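Long-range contacts in endoglucanase (PDB 6WQV), which is a family 5 endoglucanase of broad specificity that probably cleaves internal beta-linkages of cellulose and related polysaccharides, including xylan: residues N247-T252 / G290-N296; L270-Y274 / I310-I316. One frame throughout, in Å; residues are numbered along the deposited sequence.

Contact 1: N247-T252 / G290-N296; sequences NFALNT and GALNKNN
The ammonium group of Lys294 meets the C-terminal end of helix 246-249. Its NZ donates to Phe248 O at 2.9 Å and to Asn251 O at 2.8 Å. A further bond goes from NZ to Thr255 O, in the loop beyond. The lysine CB points toward 247-252, and chi1 is m with chi2 to chi4 all t, so the chain is extended. One hydrogen bond joins the two backbones: Leu292 N donates to Ala249 O at 2.9 Å. Ala291 CA adds a CH...O contact to the same Ala249 O at 3.4 Å. CA atoms come closest at Ala249 and Ala291, 3.8 Å apart. Leu250 leaves helical geometry, while 290-296 has no regular secondary structure. Water 1 donates to Phe248 O (3.0 Å) and Leu292 O (2.7 Å) and accepts from Asn296 ND2 (2.9 Å). Within 290-296, Asn296 OD1 accepts from Lys294 N at 3.0 Å. Asn293 OD1 accepts from Asn295 N at 2.9 Å, an Asx turn. Apolar contacts flank these bonds. Phe248 CE2 lies 3.9 Å from Ala291 CB, and Leu292 CD1 lies 3.8 Å from Thr252 CG2. Trp303 and Phe258 also meet the Phe248 ring. Leu250 CB points away from 290-296, and its side chain touches a glucose unit of the bound cellotriose. Carbonyls left open where the helix ends thus find a cation, an amide and a water, joining helix end and following turn to the loop after strand 284-289, beside the glycan pocket.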
# COMPACT_ATOMS: atom_id res chain seq x y z
N ASN A 247 -14.25 13.50 -4.96
CA ASN A 247 -15.65 13.56 -4.53
C ASN A 247 -16.40 12.28 -4.89
O ASN A 247 -17.20 11.78 -4.10
CB ASN A 247 -16.34 14.79 -5.10
CG ASN A 247 -15.97 16.05 -4.35
OD1 ASN A 247 -15.71 16.01 -3.15
ND2 ASN A 247 -15.93 17.17 -5.06
N PHE A 248 -16.14 11.75 -6.08
CA PHE A 248 -16.80 10.52 -6.53
C PHE A 248 -16.25 9.30 -5.81
O PHE A 248 -17.01 8.45 -5.33
CB PHE A 248 -16.56 10.37 -8.04
CG PHE A 248 -17.06 9.08 -8.62
CD1 PHE A 248 -18.41 8.89 -8.86
CD2 PHE A 248 -16.18 8.05 -8.94
CE1 PHE A 248 -18.88 7.72 -9.39
CE2 PHE A 248 -16.66 6.86 -9.48
CZ PHE A 248 -18.00 6.70 -9.71
N ALA A 249 -14.93 9.21 -5.70
CA ALA A 249 -14.27 7.95 -5.36
C ALA A 249 -14.10 7.74 -3.87
O ALA A 249 -14.13 6.59 -3.40
CB ALA A 249 -12.89 7.91 -6.03
N LEU A 250 -13.86 8.81 -3.10
CA LEU A 250 -13.46 8.68 -1.70
C LEU A 250 -14.33 9.46 -0.73
O LEU A 250 -14.37 9.09 0.45
CB LEU A 250 -12.00 9.11 -1.52
CG LEU A 250 -11.36 8.95 -0.14
CD1 LEU A 250 -11.50 7.53 0.39
CD2 LEU A 250 -9.88 9.37 -0.18
N ASN A 251 -15.02 10.51 -1.17
CA ASN A 251 -15.87 11.31 -0.29
C ASN A 251 -17.19 10.60 -0.08
O ASN A 251 -17.99 10.47 -1.02
CB ASN A 251 -16.09 12.68 -0.93
CG ASN A 251 -16.84 13.65 -0.03
OD1 ASN A 251 -17.32 13.28 1.05
ND2 ASN A 251 -16.94 14.90 -0.47
N THR A 252 -17.45 10.13 1.14
CA THR A 252 -18.71 9.44 1.40
C THR A 252 -19.91 10.36 1.24
O THR A 252 -21.03 9.87 1.07
CB THR A 252 -18.72 8.80 2.79
OG1 THR A 252 -18.47 9.80 3.79
CG2 THR A 252 -17.67 7.71 2.90
N GLY A 290 -9.54 3.19 -5.63
CA GLY A 290 -10.86 2.58 -5.52
C GLY A 290 -11.90 3.66 -5.62
O GLY A 290 -11.59 4.85 -5.64
N ALA A 291 -13.15 3.22 -5.73
CA ALA A 291 -14.30 4.13 -5.72
C ALA A 291 -15.36 3.50 -4.83
O ALA A 291 -15.72 2.34 -5.01
CB ALA A 291 -14.86 4.36 -7.13
N LEU A 292 -15.84 4.28 -3.86
CA LEU A 292 -16.83 3.79 -2.91
C LEU A 292 -18.07 3.28 -3.61
O LEU A 292 -18.52 3.85 -4.61
CB LEU A 292 -17.29 4.95 -2.04
CG LEU A 292 -16.28 5.60 -1.10
CD1 LEU A 292 -16.74 7.00 -0.74
CD2 LEU A 292 -16.12 4.78 0.15
N ASN A 293 -18.68 2.24 -3.04
CA ASN A 293 -20.00 1.83 -3.50
C ASN A 293 -21.02 2.88 -3.08
O ASN A 293 -21.26 3.09 -1.89
CB ASN A 293 -20.43 0.50 -2.90
CG ASN A 293 -21.88 0.18 -3.24
OD1 ASN A 293 -22.35 0.49 -4.33
ND2 ASN A 293 -22.59 -0.41 -2.29
N LYS A 294 -21.65 3.53 -4.07
CA LYS A 294 -22.73 4.48 -3.85
C LYS A 294 -23.97 4.05 -4.62
O LYS A 294 -24.79 4.88 -5.03
CB LYS A 294 -22.29 5.89 -4.25
CG LYS A 294 -21.22 6.47 -3.34
CD LYS A 294 -20.67 7.79 -3.87
CE LYS A 294 -19.67 8.41 -2.91
NZ LYS A 294 -18.94 9.55 -3.53
N ASN A 295 -24.10 2.73 -4.83
CA ASN A 295 -25.23 2.15 -5.54
C ASN A 295 -25.35 2.77 -6.93
O ASN A 295 -26.43 3.12 -7.41
CB ASN A 295 -26.49 2.25 -4.70
CG ASN A 295 -26.31 1.59 -3.33
OD1 ASN A 295 -26.54 2.20 -2.29
ND2 ASN A 295 -25.84 0.34 -3.34
N ASN A 296 -24.19 2.82 -7.59
CA ASN A 296 -23.98 3.60 -8.80
C ASN A 296 -23.14 2.78 -9.78
O ASN A 296 -22.05 3.17 -10.20
CB ASN A 296 -23.26 4.90 -8.44
CG ASN A 296 -21.91 4.68 -7.69
OD1 ASN A 296 -21.67 3.65 -7.03
ND2 ASN A 296 -21.03 5.67 -7.77
O HOH W 1 -18.52 5.99 -6.28

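Contact 2: L270-Y274 / I310-I316; sequences LQEIY and IAKSYNI
Leu270 opens the contact from helix 263-278, with its CB directed at 310-316. Its CA is 6.4 Å from that of Ala311. With chi1 m and chi2 t, Leu270 CD1 reaches Ile310 CG2 at 3.6 Å and Ala311 CB at 4.4 Å. Gln271 follows, its CA over the face of the Tyr314 ring: a CH-pi contact, 4.1 Å from CA to centroid. Its chi1 and chi2 are both t, so the side chain extends. Water 2 joins its end to Tyr314, at 3.0 Å from Gln271 OE1 and 2.7 Å from Tyr314 OH; this hydroxyl also bonds Gln267. Ile273 CG2 meets Ile316 CD1 at 3.9 Å. Both isoleucines, like Leu270, also touch Ile286 of strand 284-289. Tyr274 (chi1 t) ends the segment, its CA 6.2 Å from that of Tyr314 (chi1 m). Their rings are slid apart, with centroids 5.1 Å apart and planes at 28°, so they barely overlap. Tyr274 CD2 is 3.6 Å from Tyr314 CD1, and Tyr274 CB is 4.2 Å from Ile316 CD1. Across the contact, helix 297-313 finishes in a Schellman motif: Ile316 N bonds Ala311 O (2.9 Å) and Asn315 N bonds Lys312 O (2.9 Å). Asn315, with positive phi, is C-prime. The turn leads toward strand 318-322. In this TIM barrel, helix 263-278 therefore meets the end of helix 297-313 and its turn mainly through aliphatic and aromatic surfaces, with a water-linked polar edge.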
# COMPACT_ATOMS: atom_id res chain seq x y z
N LEU A 270 -3.84 11.38 -13.57
CA LEU A 270 -2.92 10.27 -13.78
C LEU A 270 -1.68 10.72 -14.54
O LEU A 270 -0.57 10.26 -14.26
CB LEU A 270 -3.64 9.11 -14.48
CG LEU A 270 -4.76 8.52 -13.63
CD1 LEU A 270 -5.56 7.47 -14.40
CD2 LEU A 270 -4.23 7.90 -12.33
N GLN A 271 -1.85 11.63 -15.50
CA GLN A 271 -0.70 12.20 -16.20
C GLN A 271 0.24 12.91 -15.24
O GLN A 271 1.46 12.90 -15.45
CB GLN A 271 -1.19 13.17 -17.28
CG GLN A 271 -0.11 13.85 -18.08
CD GLN A 271 -0.66 14.81 -19.13
OE1 GLN A 271 -0.56 14.55 -20.33
NE2 GLN A 271 -1.26 15.91 -18.69
N GLU A 272 -0.29 13.52 -14.18
CA GLU A 272 0.57 14.20 -13.21
C GLU A 272 1.46 13.20 -12.48
O GLU A 272 2.63 13.50 -12.19
CB GLU A 272 -0.27 14.98 -12.21
CG GLU A 272 -0.87 16.26 -12.76
CD GLU A 272 0.19 17.26 -13.16
OE1 GLU A 272 0.85 17.82 -12.26
OE2 GLU A 272 0.36 17.49 -14.38
N ILE A 273 0.92 12.03 -12.14
CA ILE A 273 1.75 10.99 -11.54
C ILE A 273 2.85 10.57 -12.50
O ILE A 273 4.02 10.42 -12.12
CB ILE A 273 0.88 9.79 -11.10
CG1 ILE A 273 -0.16 10.26 -10.08
CG2 ILE A 273 1.74 8.67 -10.55
CD1 ILE A 273 -1.24 9.24 -9.74
N TYR A 274 2.49 10.34 -13.77
CA TYR A 274 3.49 9.98 -14.77
C TYR A 274 4.55 11.06 -14.89
O TYR A 274 5.76 10.77 -14.88
CB TYR A 274 2.78 9.77 -16.11
CG TYR A 274 3.72 9.54 -17.26
CD1 TYR A 274 4.47 8.38 -17.34
CD2 TYR A 274 3.85 10.48 -18.27
CE1 TYR A 274 5.33 8.16 -18.40
CE2 TYR A 274 4.70 10.27 -19.33
CZ TYR A 274 5.45 9.11 -19.39
OH TYR A 274 6.30 8.91 -20.45
N ILE A 310 -6.31 4.52 -18.75
CA ILE A 310 -5.39 5.66 -18.70
C ILE A 310 -4.12 5.30 -17.94
O ILE A 310 -3.01 5.61 -18.38
CB ILE A 310 -6.10 6.89 -18.11
CG1 ILE A 310 -7.26 7.33 -19.01
CG2 ILE A 310 -5.12 8.03 -17.96
CD1 ILE A 310 -8.21 8.32 -18.34
N ALA A 311 -4.26 4.63 -16.79
CA ALA A 311 -3.08 4.25 -16.02
C ALA A 311 -2.15 3.38 -16.87
O ALA A 311 -0.94 3.63 -16.92
CB ALA A 311 -3.48 3.55 -14.72
N LYS A 312 -2.70 2.39 -17.56
CA LYS A 312 -1.87 1.54 -18.42
C LYS A 312 -1.21 2.34 -19.53
O LYS A 312 -0.08 2.04 -19.93
CB LYS A 312 -2.68 0.38 -18.98
CG LYS A 312 -1.88 -0.63 -19.76
CD LYS A 312 -2.75 -1.78 -20.25
CE LYS A 312 -1.95 -2.74 -21.11
NZ LYS A 312 -2.83 -3.75 -21.76
N SER A 313 -1.90 3.37 -20.04
CA SER A 313 -1.33 4.17 -21.12
C SER A 313 -0.12 4.98 -20.66
O SER A 313 0.68 5.40 -21.49
CB SER A 313 -2.39 5.09 -21.74
OG SER A 313 -2.62 6.27 -20.98
N TYR A 314 0.01 5.20 -19.35
CA TYR A 314 1.19 5.83 -18.76
C TYR A 314 2.11 4.80 -18.10
O TYR A 314 3.03 5.18 -17.37
CB TYR A 314 0.80 6.91 -17.74
CG TYR A 314 0.14 8.12 -18.39
CD1 TYR A 314 0.82 8.89 -19.32
CD2 TYR A 314 -1.17 8.46 -18.08
CE1 TYR A 314 0.22 9.98 -19.93
CE2 TYR A 314 -1.78 9.56 -18.69
CZ TYR A 314 -1.08 10.31 -19.60
OH TYR A 314 -1.66 11.40 -20.22
N ASN A 315 1.87 3.51 -18.34
CA ASN A 315 2.67 2.43 -17.76
C ASN A 315 2.69 2.48 -16.23
O ASN A 315 3.73 2.26 -15.60
CB ASN A 315 4.09 2.38 -18.34
CG ASN A 315 4.75 1.01 -18.19
OD1 ASN A 315 4.07 -0.02 -18.15
ND2 ASN A 315 6.07 1.00 -18.12
N ILE A 316 1.53 2.72 -15.62
CA ILE A 316 1.40 2.78 -14.17
C ILE A 316 0.49 1.64 -13.71
O ILE A 316 -0.69 1.61 -14.07
CB ILE A 316 0.83 4.12 -13.69
CG1 ILE A 316 1.74 5.27 -14.10
CG2 ILE A 316 0.67 4.10 -12.17
CD1 ILE A 316 1.15 6.63 -13.85
O HOH W 2 -0.40 12.33 -22.40

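How the contacts relate
Both contacts belong to the same part of the eight-stranded TIM barrel, around its last three strands. Along the chain their segments alternate: 247-252, 270-274, 290-296, then 310-316. Helix 246-249 precedes helix 263-278, and strand 284-289 leads into the loop of contact 1. Helix 297-313 then runs from that loop to contact 2. The contact centres are 21 Å apart, and the nearest atoms are about 10 Å apart, so they do not touch. Contact 1 joins the connections after strands 236-241 and 284-289, beside the bound glycan. Contact 2 joins helix 263-278 to the end of helix 297-313 and its turn. The same two beta-alpha units therefore meet twice, near the sugar site and in the helical layer.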